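TRAP-type C4-dicarboxylate:H+ symport system substrate-binding component DctP (Shewanella oneidensis, PDB 4MX6) binds succinate and probably delivers C4-dicarboxylates in the periplasm to a TRAP-type membrane symporter. Local coordinates at residues 110-113 with 114-117; 126-129 with 130-134; 135-138 with 139-142; 321-325 with 326-330. All coordinates share one frame; numbering follows the deposited sequence. Where two conformers were deposited one is given.

Contact 1 of 4, residues 110-113 with 114-117; sequences KRLQ and VFDL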
loop_
_atom_site.group_PDB
_atom_site.type_symbol
_atom_site.label_atom_id
_atom_site.label_comp_id
_atom_site.label_asym_id
_atom_site.label_seq_id
_atom_site.Cartn_x
_atom_site.Cartn_y
_atom_site.Cartn_z
ATOM N N LYS A 110 -1.195 -13.875 8.583
ATOM C CA LYS A 110 -0.695 -14.275 7.271
ATOM C C LYS A 110 -1.787 -14.162 6.205
ATOM O O LYS A 110 -1.545 -14.393 5.024
ATOM C CB LYS A 110 -0.178 -15.712 7.314
ATOM C CG LYS A 110 0.937 -15.938 8.311
ATOM C CD LYS A 110 2.191 -15.160 7.961
ATOM C CE LYS A 110 3.277 -15.461 8.975
ATOM N NZ LYS A 110 4.628 -15.225 8.434
ATOM N N ARG A 111 -2.997 -13.815 6.617
ATOM C CA ARG A 111 -4.123 -13.837 5.692
ATOM C C ARG A 111 -4.076 -12.719 4.647
ATOM O O ARG A 111 -4.548 -12.904 3.511
ATOM C CB ARG A 111 -5.437 -13.786 6.467
ATOM C CG ARG A 111 -5.724 -15.079 7.235
ATOM C CD ARG A 111 -6.910 -14.931 8.186
ATOM N NE ARG A 111 -8.133 -14.557 7.481
ATOM C CZ ARG A 111 -9.257 -14.176 8.075
ATOM N NH1 ARG A 111 -9.310 -14.083 9.392
ATOM N NH2 ARG A 111 -10.318 -13.845 7.348
ATOM N N LEU A 112 -3.491 -11.570 4.998
ATOM C CA LEU A 112 -3.449 -10.430 4.084
ATOM C C LEU A 112 -2.424 -10.604 2.964
ATOM O O LEU A 112 -2.421 -9.822 2.011
ATOM C CB LEU A 112 -3.231 -9.114 4.846
ATOM C CG LEU A 112 -4.432 -8.726 5.718
ATOM C CD1 LEU A 112 -4.068 -7.628 6.694
ATOM C CD2 LEU A 112 -5.598 -8.287 4.850
ATOM N N GLN A 113 -1.596 -11.647 3.068
ATOM C CA GLN A 113 -0.612 -11.968 2.039
ATOM C C GLN A 113 -1.240 -12.125 0.662
ATOM O O GLN A 113 -0.574 -11.929 -0.352
ATOM C CB GLN A 113 0.150 -13.247 2.413
ATOM C CG GLN A 113 1.119 -13.029 3.543
ATOM C CD GLN A 113 1.987 -14.230 3.833
ATOM O OE1 GLN A 113 3.195 -14.092 4.026
ATOM N NE2 GLN A 113 1.389 -15.414 3.877
ATOM N N VAL A 114 -2.516 -12.511 0.615
ATOM C CA VAL A 114 -3.214 -12.641 -0.654
ATOM C C VAL A 114 -3.072 -11.377 -1.512
ATOM O O VAL A 114 -2.919 -11.465 -2.728
ATOM C CB VAL A 114 -4.695 -13.028 -0.447
ATOM C CG1 VAL A 114 -5.475 -11.953 0.300
ATOM C CG2 VAL A 114 -5.345 -13.352 -1.795
ATOM N N PHE A 115 -3.111 -10.211 -0.877
ATOM C CA PHE A 115 -3.061 -8.962 -1.615
ATOM C C PHE A 115 -1.741 -8.724 -2.347
ATOM O O PHE A 115 -1.699 -7.923 -3.277
ATOM C CB PHE A 115 -3.356 -7.788 -0.681
ATOM C CG PHE A 115 -4.816 -7.618 -0.354
ATOM C CD1 PHE A 115 -5.696 -7.110 -1.301
ATOM C CD2 PHE A 115 -5.298 -7.928 0.915
ATOM C CE1 PHE A 115 -7.025 -6.927 -0.991
ATOM C CE2 PHE A 115 -6.633 -7.743 1.227
ATOM C CZ PHE A 115 -7.497 -7.240 0.270
ATOM N N ASP A 116 -0.668 -9.385 -1.914
ATOM C CA ASP A 116 0.654 -9.200 -2.501
ATOM C C ASP A 116 0.910 -10.100 -3.706
ATOM O O ASP A 116 1.929 -9.957 -4.366
ATOM C CB ASP A 116 1.728 -9.501 -1.459
ATOM C CG ASP A 116 1.933 -8.379 -0.465
ATOM O OD1 ASP A 116 1.430 -7.269 -0.721
ATOM O OD2 ASP A 116 2.619 -8.617 0.560
ATOM N N LEU A 117 0.037 -11.068 -3.968
ATOM C CA LEU A 117 0.331 -12.044 -5.025
ATOM C C LEU A 117 0.445 -11.360 -6.396
ATOM O O LEU A 117 -0.424 -10.576 -6.786
ATOM C CB LEU A 117 -0.717 -13.157 -5.052
ATOM C CG LEU A 117 -0.723 -14.069 -3.820
ATOM C CD1 LEU A 117 -1.852 -15.070 -3.908
ATOM C CD2 LEU A 117 0.604 -14.797 -3.644
#
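Phe-115 turns one ring edge to Leu-112, three residues back. Its CB lies 3.5 Å from Leu-112 O. With CG anti to the carbonyl carbon and beside the backbone N (chi1 -77°), the ring stays close to the preceding turn: CD2 passes 3.6 Å from the same oxygen, which sits at the ring edge near its plane. One bond farther out, CE2 comes within 3.8 Å of Leu-112 CD2, a methyl that meets the ring at its edge, close to its plane, and not over a face. The tip of the ring goes on to Phe-130 of helix 124-132. Beneath this packing, Phe-115 N donates to Leu-112 O at 3.0 Å, the donor standing 44° out of the carbonyl plane. The next link repeats it, Asp-116 N to Gln-113 O, and Leu-117 N to Val-114 O follows. Three successive i to i+3 bonds wind the chain into consecutive tight turns within the connection between helices 86-91 and 124-132 of this type II periplasmic-binding fold. Val-114 turns its CG1 methyl back to 3.5 Å from Arg-111 O. The polar ends look outward from the turns: the buried carboxylate of Asp-116 is gripped by the hydroxyls of Ser-103 and Ser-183, one to each oxygen, while Gln-113 NE2 donates to Gln-325 OE1 and weakly to Lys-110 O.

Contact 2 of 4, residues 126-129 with 130-134; sequences AVNR and FQQGE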
loop_
_atom_site.group_PDB
_atom_site.type_symbol
_atom_site.label_atom_id
_atom_site.label_comp_id
_atom_site.label_asym_id
_atom_site.label_seq_id
_atom_site.Cartn_x
_atom_site.Cartn_y
_atom_site.Cartn_z
ATOM N N ALA A 126 -11.050 -4.688 -9.831
ATOM C CA ALA A 126 -11.050 -6.048 -9.291
ATOM C C ALA A 126 -10.639 -6.040 -7.818
ATOM O O ALA A 126 -11.232 -6.740 -6.997
ATOM C CB ALA A 126 -10.123 -6.933 -10.104
ATOM N N VAL A 127 -9.630 -5.236 -7.489
ATOM C CA VAL A 127 -9.211 -5.100 -6.099
ATOM C C VAL A 127 -10.385 -4.682 -5.225
ATOM O O VAL A 127 -10.653 -5.265 -4.171
ATOM C CB VAL A 127 -8.083 -4.037 -5.973
ATOM C CG1 VAL A 127 -7.770 -3.769 -4.533
ATOM C CG2 VAL A 127 -6.838 -4.489 -6.721
ATOM N N ASN A 128 -11.085 -3.651 -5.673
ATOM C CA ASN A 128 -12.202 -3.123 -4.914
ATOM C C ASN A 128 -13.322 -4.163 -4.745
ATOM O O ASN A 128 -13.890 -4.301 -3.667
ATOM C CB ASN A 128 -12.750 -1.869 -5.561
ATOM C CG ASN A 128 -13.652 -1.125 -4.650
ATOM O OD1 ASN A 128 -13.194 -0.529 -3.674
ATOM N ND2 ASN A 128 -14.938 -1.128 -4.955
ATOM N N ARG A 129 -13.651 -4.885 -5.811
ATOM C CA ARG A 129 -14.682 -5.909 -5.698
ATOM C C ARG A 129 -14.292 -6.957 -4.658
ATOM O O ARG A 129 -15.116 -7.379 -3.836
ATOM C CB ARG A 129 -14.952 -6.572 -7.051
ATOM C CG ARG A 129 -15.892 -5.791 -7.948
ATOM C CD ARG A 129 -16.269 -6.584 -9.193
ATOM N NE ARG A 129 -15.431 -6.227 -10.335
ATOM C CZ ARG A 129 -15.541 -5.081 -11.005
ATOM N NH1 ARG A 129 -16.441 -4.178 -10.642
ATOM N NH2 ARG A 129 -14.747 -4.830 -12.035
ATOM N N PHE A 130 -13.036 -7.389 -4.686
ATOM C CA PHE A 130 -12.575 -8.371 -3.708
ATOM C C PHE A 130 -12.671 -7.803 -2.287
ATOM O O PHE A 130 -13.174 -8.450 -1.378
ATOM C CB PHE A 130 -11.156 -8.825 -4.011
ATOM C CG PHE A 130 -10.602 -9.770 -2.991
ATOM C CD1 PHE A 130 -11.011 -11.093 -2.947
ATOM C CD2 PHE A 130 -9.685 -9.334 -2.053
ATOM C CE1 PHE A 130 -10.487 -11.961 -1.995
ATOM C CE2 PHE A 130 -9.178 -10.193 -1.092
ATOM C CZ PHE A 130 -9.571 -11.508 -1.066
ATOM N N GLN A 131 -12.203 -6.576 -2.101
ATOM C CA GLN A 131 -12.254 -5.932 -0.792
ATOM C C GLN A 131 -13.664 -5.805 -0.232
ATOM O O GLN A 131 -13.866 -5.946 0.970
ATOM C CB GLN A 131 -11.611 -4.551 -0.854
ATOM C CG GLN A 131 -10.084 -4.622 -0.893
ATOM C CD GLN A 131 -9.437 -3.298 -1.254
ATOM O OE1 GLN A 131 -10.101 -2.342 -1.669
ATOM N NE2 GLN A 131 -8.125 -3.238 -1.119
ATOM N N GLN A 132 -14.632 -5.506 -1.101
ATOM C CA GLN A 132 -16.013 -5.280 -0.680
ATOM C C GLN A 132 -16.824 -6.569 -0.578
ATOM O O GLN A 132 -17.921 -6.560 -0.020
ATOM C CB GLN A 132 -16.702 -4.291 -1.624
ATOM C CG GLN A 132 -16.097 -2.884 -1.553
ATOM C CD GLN A 132 -16.087 -2.332 -0.136
ATOM O OE1 GLN A 132 -17.113 -2.286 0.509
ATOM N NE2 GLN A 132 -14.923 -1.919 0.348
ATOM N N GLY A 133 -16.296 -7.662 -1.117
ATOM C CA GLY A 133 -16.924 -8.969 -0.988
ATOM C C GLY A 133 -16.692 -9.571 0.383
ATOM O O GLY A 133 -16.026 -9.006 1.241
ATOM N N GLU A 134 -17.241 -10.762 0.579
ATOM C CA GLU A 134 -17.251 -11.370 1.890
ATOM C C GLU A 134 -15.840 -11.694 2.384
ATOM O O GLU A 134 -15.528 -11.474 3.567
ATOM C CB GLU A 134 -18.108 -12.629 1.857
ATOM C CG GLU A 134 -18.216 -13.332 3.186
ATOM C CD GLU A 134 -18.873 -12.485 4.268
ATOM O OE1 GLU A 134 -19.653 -11.550 3.953
ATOM O OE2 GLU A 134 -18.590 -12.757 5.451
HETATM O O HOH W 1 -12.518 -1.131 -1.161
#
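Val-127 sets its CG1 methyl over a face of the carboxamide of Gln-131, one turn further along helix 124-132, with CG1 3.5 Å from Gln-131 NE2. The two side chains run side by side and point the same way, because CG1 of Val-127 is anti to its nitrogen (chi1 173°) while Gln-131 extends beyond its CG. This is the i, i+4 pairing of an alpha-helix, and the backbone beneath it is regular: Gln-131 N reaches Val-127 O at 2.9 Å, in the carbonyl plane. The glutamine amide is fixed at both ends from outside, NE2 by Asp-245 and OE1 by His-155, which defines its rotation. The helix closes at Gly-133, whose N bonds to Phe-130 O and only weakly to Arg-129 O, and the same glycine serves as N-cap of helix 134-139. On the more open flank, Asn-128 crosses Gln-131 at about a right angle, their amide planes 74° apart. Two acceptors come close, Asn-128 OD1 and Gln-131 OE1 at 4.1 Å, and a water bridges them by donating a hydrogen to each. That water lies 2.7 Å from Asn-128 OD1 and 2.8 Å from Gln-131 OE1, and it accepts from Gln-132 NE2 at 2.9 Å.

Contact 3 of 4, residues 135-138 with 139-142; sequences AGQA and LLNS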
loop_
_atom_site.group_PDB
_atom_site.type_symbol
_atom_site.label_atom_id
_atom_site.label_comp_id
_atom_site.label_asym_id
_atom_site.label_seq_id
_atom_site.Cartn_x
_atom_site.Cartn_y
_atom_site.Cartn_z
ATOM N N ALA A 135 -14.988 -12.217 1.505
ATOM C CA ALA A 135 -13.631 -12.548 1.923
ATOM C C ALA A 135 -12.856 -11.289 2.303
ATOM O O ALA A 135 -12.121 -11.276 3.280
ATOM C CB ALA A 135 -12.889 -13.315 0.825
ATOM N N GLY A 136 -13.017 -10.239 1.513
ATOM C CA GLY A 136 -12.352 -8.978 1.784
ATOM C C GLY A 136 -12.837 -8.334 3.069
ATOM O O GLY A 136 -12.050 -7.784 3.845
ATOM N N GLN A 137 -14.140 -8.390 3.303
ATOM C CA GLN A 137 -14.671 -7.773 4.508
ATOM C C GLN A 137 -14.205 -8.532 5.741
ATOM O O GLN A 137 -13.865 -7.935 6.759
ATOM C CB GLN A 137 -16.199 -7.666 4.440
ATOM C CG GLN A 137 -16.664 -6.642 3.420
ATOM C CD GLN A 137 -16.272 -5.241 3.833
ATOM O OE1 GLN A 137 -16.820 -4.695 4.793
ATOM N NE2 GLN A 137 -15.316 -4.657 3.130
ATOM N N ALA A 138 -14.173 -9.858 5.653
ATOM C CA ALA A 138 -13.707 -10.661 6.776
ATOM C C ALA A 138 -12.243 -10.339 7.117
ATOM O O ALA A 138 -11.862 -10.361 8.279
ATOM C CB ALA A 138 -13.887 -12.141 6.491
ATOM N N LEU A 139 -11.438 -10.026 6.110
ATOM C CA LEU A 139 -10.033 -9.724 6.333
ATOM C C LEU A 139 -9.835 -8.471 7.203
ATOM O O LEU A 139 -8.802 -8.333 7.849
ATOM C CB LEU A 139 -9.293 -9.597 4.994
ATOM C CG LEU A 139 -8.964 -10.936 4.321
ATOM C CD1 LEU A 139 -8.568 -10.762 2.888
ATOM C CD2 LEU A 139 -7.847 -11.656 5.055
ATOM N N LEU A 140 -10.824 -7.582 7.246
ATOM C CA LEU A 140 -10.725 -6.401 8.110
ATOM C C LEU A 140 -10.643 -6.794 9.586
ATOM O O LEU A 140 -10.141 -6.016 10.413
ATOM C CB LEU A 140 -11.902 -5.445 7.897
ATOM C CG LEU A 140 -11.909 -4.706 6.559
ATOM C CD1 LEU A 140 -13.242 -4.040 6.294
ATOM C CD2 LEU A 140 -10.792 -3.676 6.516
ATOM N N ASN A 141 -11.150 -7.984 9.914
ATOM C CA ASN A 141 -11.157 -8.458 11.297
ATOM C C ASN A 141 -10.087 -9.508 11.570
ATOM O O ASN A 141 -10.087 -10.116 12.634
ATOM C CB ASN A 141 -12.535 -9.023 11.660
ATOM C CG ASN A 141 -13.620 -7.980 11.578
ATOM O OD1 ASN A 141 -13.381 -6.804 11.855
ATOM N ND2 ASN A 141 -14.822 -8.397 11.197
ATOM N N SER A 142 -9.160 -9.693 10.636
ATOM C CA SER A 142 -8.185 -10.772 10.721
ATOM C C SER A 142 -7.170 -10.614 11.849
ATOM O O SER A 142 -6.476 -11.577 12.188
ATOM C CB SER A 142 -7.458 -10.930 9.381
ATOM O OG SER A 142 -6.728 -9.767 9.017
#
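Leu-139 rests its branch on the carbonyl of Ala-135, CG lying 3.3 Å from Ala-135 O, where helix 134-139 runs out into a type I beta turn, Leu-139 to Ser-142. Its N-H is shared: a bond to Ala-135 O at 3.2 Å, of the alpha-helical i to i+4 kind, and a weak one to Gly-136 O. From there the pattern tightens to i to i+3. Leu-140 N bonds to Gln-137 O at 3.1 Å with the donor well above the carbonyl plane, 61° out of it, and Asn-141 N bonds to Ala-138 O in a similar way. The change of partner shows how a helix can unwind gradually instead of stopping abruptly. On the flank, Leu-140 runs alongside Gln-137 and sets its CD1 methyl over one face of the amide, 3.8 Å from Gln-137 NE2. The glutamine chain, bent at its second torsion (chi2 -66°), curls back so that its amide is presented to the methyl.

A second shell places these groups. Gln-137 NE2 donates to the carbonyl of Gln-131 in the preceding helix, and the hydroxyl of Tyr-153, in strand 148-158, bonds to Gly-136 O. The same tyrosine packs against both leucines, while Phe-130, Leu-112 and Arg-111 also border Leu-139. At the far end of the turn, Leu-139 O accepts twice from Ser-142: from the backbone N at 3.1 Å, and from OG at 2.8 Å, the hydroxyl approaching in the carbonyl plane on a lone pair.

Contact 4 of 4, residues 321-325 with 326-330; sequences KFEDQ and VGKDV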
loop_
_atom_site.group_PDB
_atom_site.type_symbol
_atom_site.label_atom_id
_atom_site.label_comp_id
_atom_site.label_asym_id
_atom_site.label_seq_id
_atom_site.Cartn_x
_atom_site.Cartn_y
_atom_site.Cartn_z
ATOM N N LYS A 321 3.521 -21.188 -3.758
ATOM C CA LYS A 321 4.299 -21.183 -2.527
ATOM C C LYS A 321 3.458 -20.763 -1.315
ATOM O O LYS A 321 3.645 -21.270 -0.215
ATOM C CB LYS A 321 5.482 -20.239 -2.690
ATOM C CG LYS A 321 6.387 -20.126 -1.476
ATOM C CD LYS A 321 7.567 -19.209 -1.754
ATOM C CE LYS A 321 8.328 -18.889 -0.484
ATOM N NZ LYS A 321 8.997 -20.071 0.079
ATOM N N PHE A 322 2.529 -19.839 -1.523
ATOM C CA PHE A 322 1.753 -19.281 -0.419
ATOM C C PHE A 322 0.324 -19.814 -0.311
ATOM O O PHE A 322 -0.420 -19.430 0.598
ATOM C CB PHE A 322 1.763 -17.751 -0.496
ATOM C CG PHE A 322 3.089 -17.177 -0.147
ATOM C CD1 PHE A 322 3.410 -16.952 1.171
ATOM C CD2 PHE A 322 4.044 -16.939 -1.119
ATOM C CE1 PHE A 322 4.633 -16.450 1.513
ATOM C CE2 PHE A 322 5.280 -16.453 -0.787
ATOM C CZ PHE A 322 5.586 -16.215 0.529
ATOM N N GLU A 323 -0.060 -20.716 -1.203
ATOM C CA GLU A 323 -1.459 -21.118 -1.267
ATOM C C GLU A 323 -1.981 -21.640 0.086
ATOM O O GLU A 323 -3.112 -21.341 0.483
ATOM C CB GLU A 323 -1.665 -22.161 -2.364
ATOM C CG GLU A 323 -3.103 -22.548 -2.567
ATOM C CD GLU A 323 -3.209 -23.734 -3.457
ATOM O OE1 GLU A 323 -2.961 -23.560 -4.670
ATOM O OE2 GLU A 323 -3.502 -24.833 -2.922
ATOM N N ASP A 324 -1.169 -22.407 0.808
ATOM C CA ASP A 324 -1.616 -22.936 2.108
ATOM C C ASP A 324 -1.911 -21.849 3.145
ATOM O O ASP A 324 -2.954 -21.893 3.810
ATOM C CB ASP A 324 -0.591 -23.906 2.691
ATOM C CG ASP A 324 -0.619 -25.252 2.019
ATOM O OD1 ASP A 324 -1.403 -26.127 2.458
ATOM O OD2 ASP A 324 0.151 -25.435 1.055
ATOM N N GLN A 325 -0.988 -20.903 3.308
ATOM C CA GLN A 325 -1.129 -19.840 4.302
ATOM C C GLN A 325 -2.284 -18.914 3.988
ATOM O O GLN A 325 -2.913 -18.350 4.888
ATOM C CB GLN A 325 0.134 -18.979 4.359
ATOM C CG GLN A 325 1.385 -19.685 4.830
ATOM C CD GLN A 325 2.603 -18.783 4.744
ATOM O OE1 GLN A 325 2.535 -17.597 5.062
ATOM N NE2 GLN A 325 3.721 -19.336 4.286
ATOM N N VAL A 326 -2.535 -18.720 2.704
ATOM C CA VAL A 326 -3.476 -17.710 2.288
ATOM C C VAL A 326 -4.866 -18.303 2.166
ATOM O O VAL A 326 -5.864 -17.641 2.462
ATOM C CB VAL A 326 -3.028 -17.099 0.963
ATOM C CG1 VAL A 326 -4.170 -16.378 0.309
ATOM C CG2 VAL A 326 -1.829 -16.170 1.196
ATOM N N GLY A 327 -4.914 -19.564 1.744
ATOM C CA GLY A 327 -6.165 -20.263 1.494
ATOM C C GLY A 327 -6.466 -20.329 0.008
ATOM O O GLY A 327 -6.638 -19.307 -0.643
ATOM N N LYS A 328 -6.547 -21.538 -0.533
ATOM C CA LYS A 328 -6.906 -21.699 -1.938
ATOM C C LYS A 328 -8.248 -21.038 -2.241
ATOM O O LYS A 328 -8.417 -20.432 -3.292
ATOM C CB LYS A 328 -6.959 -23.162 -2.338
ATOM C CG LYS A 328 -7.201 -23.344 -3.824
ATOM C CD LYS A 328 -6.635 -24.659 -4.307
ATOM C CE LYS A 328 -6.916 -24.932 -5.787
ATOM N NZ LYS A 328 -8.382 -25.092 -6.076
ATOM N N ASP A 329 -9.196 -21.168 -1.314
ATOM C CA ASP A 329 -10.520 -20.574 -1.462
ATOM C C ASP A 329 -10.430 -19.052 -1.604
ATOM O O ASP A 329 -11.168 -18.451 -2.382
ATOM C CB ASP A 329 -11.424 -20.926 -0.263
ATOM C CG ASP A 329 -11.707 -22.424 -0.134
ATOM O OD1 ASP A 329 -11.442 -23.183 -1.088
ATOM O OD2 ASP A 329 -12.220 -22.838 0.935
ATOM N N VAL A 330 -9.531 -18.429 -0.846
ATOM C CA VAL A 330 -9.391 -16.978 -0.878
ATOM C C VAL A 330 -8.764 -16.540 -2.201
ATOM O O VAL A 330 -9.193 -15.548 -2.796
ATOM C CB VAL A 330 -8.593 -16.446 0.330
ATOM C CG1 VAL A 330 -8.509 -14.926 0.282
ATOM C CG2 VAL A 330 -9.248 -16.895 1.620
#
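Glu-323 and Lys-328 lie side by side and point the same way, across the break between helices 305-326 and 328-337. Each carries its CG anti to the main-chain nitrogen, and the two chains touch along their length: Glu-323 CG is 3.9 Å from Lys-328 CB, and Glu-323 OE2 is 3.4 Å from Lys-328 CD. The contact is between carboxylate and methylenes, not between charges. Lys-328 bends at its last torsion (chi4 -65°) and carries NZ to a salt bridge with Glu-332, leaving it 5.8 Å from Glu-323 OE1; at that separation the opposite charges would probably still attract each other through space.

On another flank Val-326 has CG2 beside its own nitrogen, which places that methyl 3.6 Å from Phe-322 O and 4.3 Å from Phe-322 CB, while the phenyl ring of Phe-322 heads away. The same oxygen takes the N-H of Val-326 at 3.1 Å, almost straight in line with the carbonyl (C=O...N 173°). One residue on, Gly-327 N bonds to Glu-323 O at 2.8 Å and ends the helix. Gly-327 has a positive phi (102°), a backbone shape in which any side chain would collide with the preceding carbonyl oxygen, and which glycine adopts readily; as N-cap it opens the next helix. One glycine thus closes one helix and starts another, a compact example of a helix-helix break.

Phe-322 packs on Val-185 and Ala-188 of helix 184-191, whereas Val-326 meets Gln-113 and Val-114 of the loop between helices 86-91 and 124-132, together with Ile-331 of helix 328-337.

How the contacts relate
Along the chain the contacts come in numerical order, contacts 1 to 3 close in sequence and contact 4 near the C-terminus. The centres of contacts 1 and 4 lie about 9 Å apart, those of contacts 2 and 3 about 10 Å, and those of 1 and 3 about 12 Å. Contact 1 touches each of the others, so the loop at 110-117 ties consecutive helices 124-132 and 134-139 to the break between helices 305-326 and 328-337. Contacts 2 and 4 meet through Phe-130 and Val-330, whereas 3 and 4 do not touch. The chain's late helices thus return to pack on its earlier part, and at contact 1 the side chain of Asp-116 is about 10 Å from bound succinate.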